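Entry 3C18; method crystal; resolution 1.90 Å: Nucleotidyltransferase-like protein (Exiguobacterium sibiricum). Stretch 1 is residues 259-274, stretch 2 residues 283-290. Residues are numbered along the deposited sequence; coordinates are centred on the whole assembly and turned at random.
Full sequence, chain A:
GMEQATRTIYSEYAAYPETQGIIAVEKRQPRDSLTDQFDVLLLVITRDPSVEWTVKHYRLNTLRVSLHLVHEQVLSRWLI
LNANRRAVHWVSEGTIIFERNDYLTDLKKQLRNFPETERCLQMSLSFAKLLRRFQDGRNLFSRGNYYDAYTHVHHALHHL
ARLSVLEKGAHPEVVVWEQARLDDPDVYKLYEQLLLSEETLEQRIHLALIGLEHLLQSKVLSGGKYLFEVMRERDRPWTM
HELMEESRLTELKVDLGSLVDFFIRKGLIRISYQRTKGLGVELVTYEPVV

Stretch 1 259-274: LVDFFIRKGLIRISYQ
Stretch 2 283-290: LVTYEPVV

Stretch 1 runs as helix from Leu-259 to Arg-265, turns, and continues as a strand from Ile-269 to Gln-274; stretch 2 is a strand from Leu-283 to Pro-288 with a short tail. Gly-267 ends the helix in a Schellman motif at phi/psi 81/15, a positive phi that favours glycine, and Leu-268 N bonds back to Phe-263 O at 2.8 Å. Within the helix, Arg-265 (chi1 and chi3 m, chi2 t) folds its guanidinium back to Asp-261 (chi1 t), with NE 2.9 Å from OD2 in a salt bridge.

The strands are antiparallel, their directions 156° apart. Register pairs Ile-269 with Pro-288, Ile-271 with Tyr-286 and Tyr-273 with Val-284 at non-hydrogen-bonded positions (CA-CA 4.4, 4.9 and 4.6 Å). Arg-270/Glu-287, Ser-272/Thr-285 and Gln-274/Leu-283 are hydrogen-bonded pairs, with CA-CA 5.2 to 5.3 Å. Both bonds form in each: Arg-270 N to Glu-287 O is 2.8 Å (173°), whereas Glu-287 N to Arg-270 O is 3.1 Å and more bent (140°). Val-289 N to Leu-268 O, 2.9 Å and 174°, extends the ladder; water 1 joins Leu-268 O to Val-289 O at 2.8 Å each.

On the face carrying Ile-269, Ile-271 and Tyr-273, Tyr-286 is the hub. Its m rotamer (chi1 -53°, chi2 -80°) brings the ring close to the helix. Val-260, chi1 t, lays CG1 over one face of the Tyr-286 ring, 4.0 Å from the ring centroid and 28° off its normal, a CH-pi contact. Ile-264 (m, t) reaches the ring edge, CD1 lying 3.8 Å from Tyr-286 CE1. Ile-271 is extended (t, t), so its CD1 comes within 3.9 Å of Tyr-286 CE1 while its CG1 meets Val-284 CG1 at 3.7 Å. Ile-269 (m, t) places CG2 4.0 Å from Tyr-286 CB. Tyr-273, also m with chi2 -85°, brings CE1 within 4.0 Å of Val-284 CG2 (Val-284 chi1 t).

The other face is mostly polar, with Leu-283 the apolar exception among its strand residues. Ser-272 and Thr-285 both adopt p (60° and 68°), bringing OG and OG1 to 2.6 Å, a short hydrogen bond. Water 2 lies 2.7 Å from both Ser-272 OG and Arg-270 O. Arg-270 starts t, t and bends at chi3 (36°, p); its NH2 makes a long salt bridge to Glu-287 OE1, 3.6 Å, with Glu-287 extended (t, t). Water 3 supplements this contact, accepting from Arg-270 NE (3.2 Å) and donating to Glu-287 OE1 (2.7 Å). Val-289, chi1 t, sets CG2 over one guanidinium face, 3.6 Å from Arg-270 NH1. Gln-274 (m, t) rests CD 3.8 Å from Thr-285 CG2.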

# COMPACT_ATOMS: atom_id res chain seq x y z
N LEU A 259 -4.12 1.53 16.78
CA LEU A 259 -5.36 0.81 17.10
C LEU A 259 -5.46 0.68 18.60
O LEU A 259 -6.49 0.97 19.19
CB LEU A 259 -5.42 -0.56 16.48
CG LEU A 259 -5.69 -0.67 14.98
CD1 LEU A 259 -5.60 -2.16 14.51
CD2 LEU A 259 -7.04 -0.07 14.68
N VAL A 260 -4.36 0.28 19.21
CA VAL A 260 -4.35 0.08 20.65
C VAL A 260 -4.62 1.39 21.39
O VAL A 260 -5.40 1.44 22.35
CB VAL A 260 -3.08 -0.63 21.13
CG1 VAL A 260 -2.90 -0.43 22.61
CG2 VAL A 260 -3.15 -2.11 20.79
N ASP A 261 -4.02 2.46 20.93
CA ASP A 261 -4.19 3.79 21.53
C ASP A 261 -5.65 4.17 21.48
O ASP A 261 -6.25 4.71 22.43
CB ASP A 261 -3.43 4.83 20.71
CG ASP A 261 -3.57 6.25 21.26
OD1 ASP A 261 -2.82 6.60 22.19
OD2 ASP A 261 -4.35 7.04 20.70
N PHE A 262 -6.24 3.87 20.34
CA PHE A 262 -7.63 4.21 20.12
C PHE A 262 -8.54 3.41 21.03
O PHE A 262 -9.39 3.94 21.70
CB PHE A 262 -8.01 3.94 18.69
CG PHE A 262 -9.40 4.32 18.38
CD1 PHE A 262 -9.72 5.62 18.21
CD2 PHE A 262 -10.37 3.39 18.26
CE1 PHE A 262 -11.03 6.00 17.89
CE2 PHE A 262 -11.68 3.75 17.95
CZ PHE A 262 -11.99 5.05 17.76
N PHE A 263 -8.32 2.11 21.07
CA PHE A 263 -9.16 1.23 21.86
C PHE A 263 -9.05 1.56 23.36
O PHE A 263 -9.98 1.38 24.12
CB PHE A 263 -8.85 -0.22 21.57
CG PHE A 263 -9.19 -0.66 20.16
CD1 PHE A 263 -10.38 -0.32 19.60
CD2 PHE A 263 -8.33 -1.46 19.44
CE1 PHE A 263 -10.68 -0.75 18.34
CE2 PHE A 263 -8.65 -1.90 18.17
CZ PHE A 263 -9.82 -1.54 17.63
N ILE A 264 -7.91 2.08 23.78
CA ILE A 264 -7.71 2.45 25.19
C ILE A 264 -8.60 3.63 25.47
O ILE A 264 -9.28 3.68 26.47
CB ILE A 264 -6.24 2.84 25.51
CG1 ILE A 264 -5.35 1.57 25.51
CG2 ILE A 264 -6.18 3.55 26.85
CD1 ILE A 264 -3.95 1.86 25.60
N ARG A 265 -8.65 4.56 24.54
CA ARG A 265 -9.45 5.78 24.74
C ARG A 265 -10.95 5.49 24.66
O ARG A 265 -11.75 6.25 25.16
CB ARG A 265 -9.08 6.83 23.72
CG ARG A 265 -7.73 7.44 24.00
CD ARG A 265 -7.36 8.53 23.02
NE ARG A 265 -6.95 7.96 21.74
CZ ARG A 265 -7.56 8.18 20.58
NH1 ARG A 265 -8.61 9.00 20.51
NH2 ARG A 265 -7.11 7.60 19.48
N LYS A 266 -11.32 4.39 24.05
CA LYS A 266 -12.73 4.02 23.91
C LYS A 266 -13.14 3.05 25.00
O LYS A 266 -14.28 2.57 25.05
CB LYS A 266 -13.00 3.37 22.56
CG LYS A 266 -12.83 4.30 21.41
CD LYS A 266 -13.66 5.53 21.56
CE LYS A 266 -13.21 6.62 20.63
NZ LYS A 266 -13.70 7.94 21.07
N GLY A 267 -12.18 2.74 25.85
CA GLY A 267 -12.44 1.91 27.02
C GLY A 267 -12.45 0.43 26.76
O GLY A 267 -12.86 -0.33 27.61
N LEU A 268 -11.95 0.00 25.61
CA LEU A 268 -12.00 -1.44 25.24
C LEU A 268 -10.71 -2.20 25.56
O LEU A 268 -10.66 -3.42 25.55
CB LEU A 268 -12.29 -1.57 23.75
CG LEU A 268 -13.70 -1.08 23.37
CD1 LEU A 268 -13.84 -1.05 21.84
CD2 LEU A 268 -14.72 -2.01 24.01
N ILE A 269 -9.67 -1.44 25.81
CA ILE A 269 -8.37 -1.99 26.20
C ILE A 269 -7.91 -1.25 27.43
O ILE A 269 -8.10 -0.03 27.56
CB ILE A 269 -7.30 -1.91 25.07
CG1 ILE A 269 -7.48 -3.04 24.06
CG2 ILE A 269 -5.90 -2.06 25.65
CD1 ILE A 269 -6.54 -2.93 22.86
N ARG A 270 -7.36 -2.00 28.35
CA ARG A 270 -6.85 -1.47 29.61
C ARG A 270 -5.35 -1.39 29.62
O ARG A 270 -4.69 -2.36 29.43
CB ARG A 270 -7.31 -2.36 30.79
CG ARG A 270 -6.86 -1.84 32.18
CD ARG A 270 -7.61 -2.54 33.33
NE ARG A 270 -7.86 -3.95 33.02
CZ ARG A 270 -9.06 -4.46 32.79
NH1 ARG A 270 -10.15 -3.70 32.90
NH2 ARG A 270 -9.18 -5.75 32.48
N ILE A 271 -4.83 -0.21 29.88
CA ILE A 271 -3.37 0.02 29.97
C ILE A 271 -2.86 -0.01 31.40
O ILE A 271 -3.43 0.60 32.31
CB ILE A 271 -2.96 1.37 29.25
CG1 ILE A 271 -1.46 1.49 29.19
CG2 ILE A 271 -3.55 2.57 29.95
CD1 ILE A 271 -0.96 2.63 28.33
N SER A 272 -1.79 -0.76 31.61
CA SER A 272 -1.14 -0.83 32.87
C SER A 272 0.37 -0.93 32.72
O SER A 272 0.89 -0.94 31.64
CB SER A 272 -1.64 -2.02 33.69
OG SER A 272 -1.41 -3.25 33.01
N TYR A 273 1.02 -0.97 33.84
CA TYR A 273 2.45 -0.91 33.90
C TYR A 273 2.99 -1.91 34.89
O TYR A 273 2.55 -1.92 36.02
CB TYR A 273 2.86 0.48 34.32
CG TYR A 273 2.28 1.58 33.45
CD1 TYR A 273 2.91 1.96 32.29
CD2 TYR A 273 1.08 2.19 33.79
CE1 TYR A 273 2.38 2.98 31.49
CE2 TYR A 273 0.55 3.18 32.99
CZ TYR A 273 1.20 3.58 31.85
OH TYR A 273 0.67 4.58 31.06
N GLN A 274 3.95 -2.71 34.47
CA GLN A 274 4.52 -3.76 35.31
C GLN A 274 6.01 -3.60 35.47
O GLN A 274 6.77 -3.72 34.52
CB GLN A 274 4.27 -5.12 34.67
CG GLN A 274 2.81 -5.56 34.66
CD GLN A 274 2.61 -6.96 34.07
OE1 GLN A 274 3.59 -7.66 33.74
NE2 GLN A 274 1.35 -7.38 33.92
N LEU A 283 7.35 -2.31 31.96
CA LEU A 283 6.81 -2.64 30.66
C LEU A 283 5.36 -2.24 30.68
O LEU A 283 4.67 -2.50 31.64
CB LEU A 283 6.89 -4.15 30.38
CG LEU A 283 8.23 -4.63 29.77
CD1 LEU A 283 9.34 -3.79 30.29
CD2 LEU A 283 8.44 -6.04 30.14
N VAL A 284 4.94 -1.56 29.62
CA VAL A 284 3.55 -1.22 29.42
C VAL A 284 2.85 -2.46 28.96
O VAL A 284 3.38 -3.20 28.14
CB VAL A 284 3.37 -0.12 28.39
CG1 VAL A 284 1.96 0.38 28.41
CG2 VAL A 284 4.42 1.01 28.69
N THR A 285 1.65 -2.70 29.52
CA THR A 285 0.88 -3.90 29.21
C THR A 285 -0.56 -3.54 28.90
O THR A 285 -1.06 -2.47 29.31
CB THR A 285 0.96 -4.96 30.34
OG1 THR A 285 0.28 -4.49 31.50
CG2 THR A 285 2.40 -5.26 30.71
N TYR A 286 -1.15 -4.37 28.06
CA TYR A 286 -2.46 -4.12 27.47
C TYR A 286 -3.34 -5.34 27.58
O TYR A 286 -2.88 -6.49 27.39
CB TYR A 286 -2.32 -3.78 26.01
CG TYR A 286 -1.36 -2.64 25.76
CD1 TYR A 286 -1.75 -1.34 25.94
CD2 TYR A 286 -0.05 -2.89 25.41
CE1 TYR A 286 -0.87 -0.31 25.72
CE2 TYR A 286 0.84 -1.84 25.19
CZ TYR A 286 0.41 -0.54 25.34
OH TYR A 286 1.26 0.54 25.14
N GLU A 287 -4.60 -5.09 27.88
CA GLU A 287 -5.53 -6.20 28.07
C GLU A 287 -6.93 -5.81 27.61
O GLU A 287 -7.37 -4.73 27.93
CB GLU A 287 -5.59 -6.56 29.56
CG GLU A 287 -6.16 -7.95 29.85
CD GLU A 287 -6.09 -8.29 31.35
OE1 GLU A 287 -5.92 -7.34 32.16
OE2 GLU A 287 -6.18 -9.50 31.68
N PRO A 288 -7.62 -6.68 26.87
CA PRO A 288 -8.99 -6.30 26.52
C PRO A 288 -9.88 -6.29 27.74
O PRO A 288 -9.79 -7.16 28.62
CB PRO A 288 -9.43 -7.40 25.53
CG PRO A 288 -8.27 -8.33 25.39
CD PRO A 288 -7.32 -8.07 26.52
N VAL A 289 -10.71 -5.26 27.80
CA VAL A 289 -11.66 -5.07 28.88
C VAL A 289 -12.90 -5.92 28.64
O VAL A 289 -13.30 -6.20 27.49
CB VAL A 289 -12.06 -3.58 29.02
CG1 VAL A 289 -13.24 -3.42 29.94
CG2 VAL A 289 -10.89 -2.79 29.52
N VAL A 290 -13.50 -6.32 29.75
CA VAL A 290 -14.73 -7.12 29.75
C VAL A 290 -14.39 -8.58 29.55
O VAL A 290 -14.45 -9.36 30.50
CB VAL A 290 -15.71 -6.70 28.61
OXT VAL A 290 -14.04 -8.97 28.43
O HOH W 1 -12.59 -5.41 24.89
O HOH W 2 -3.16 -3.92 31.09
O HOH W 3 -4.81 -4.97 32.98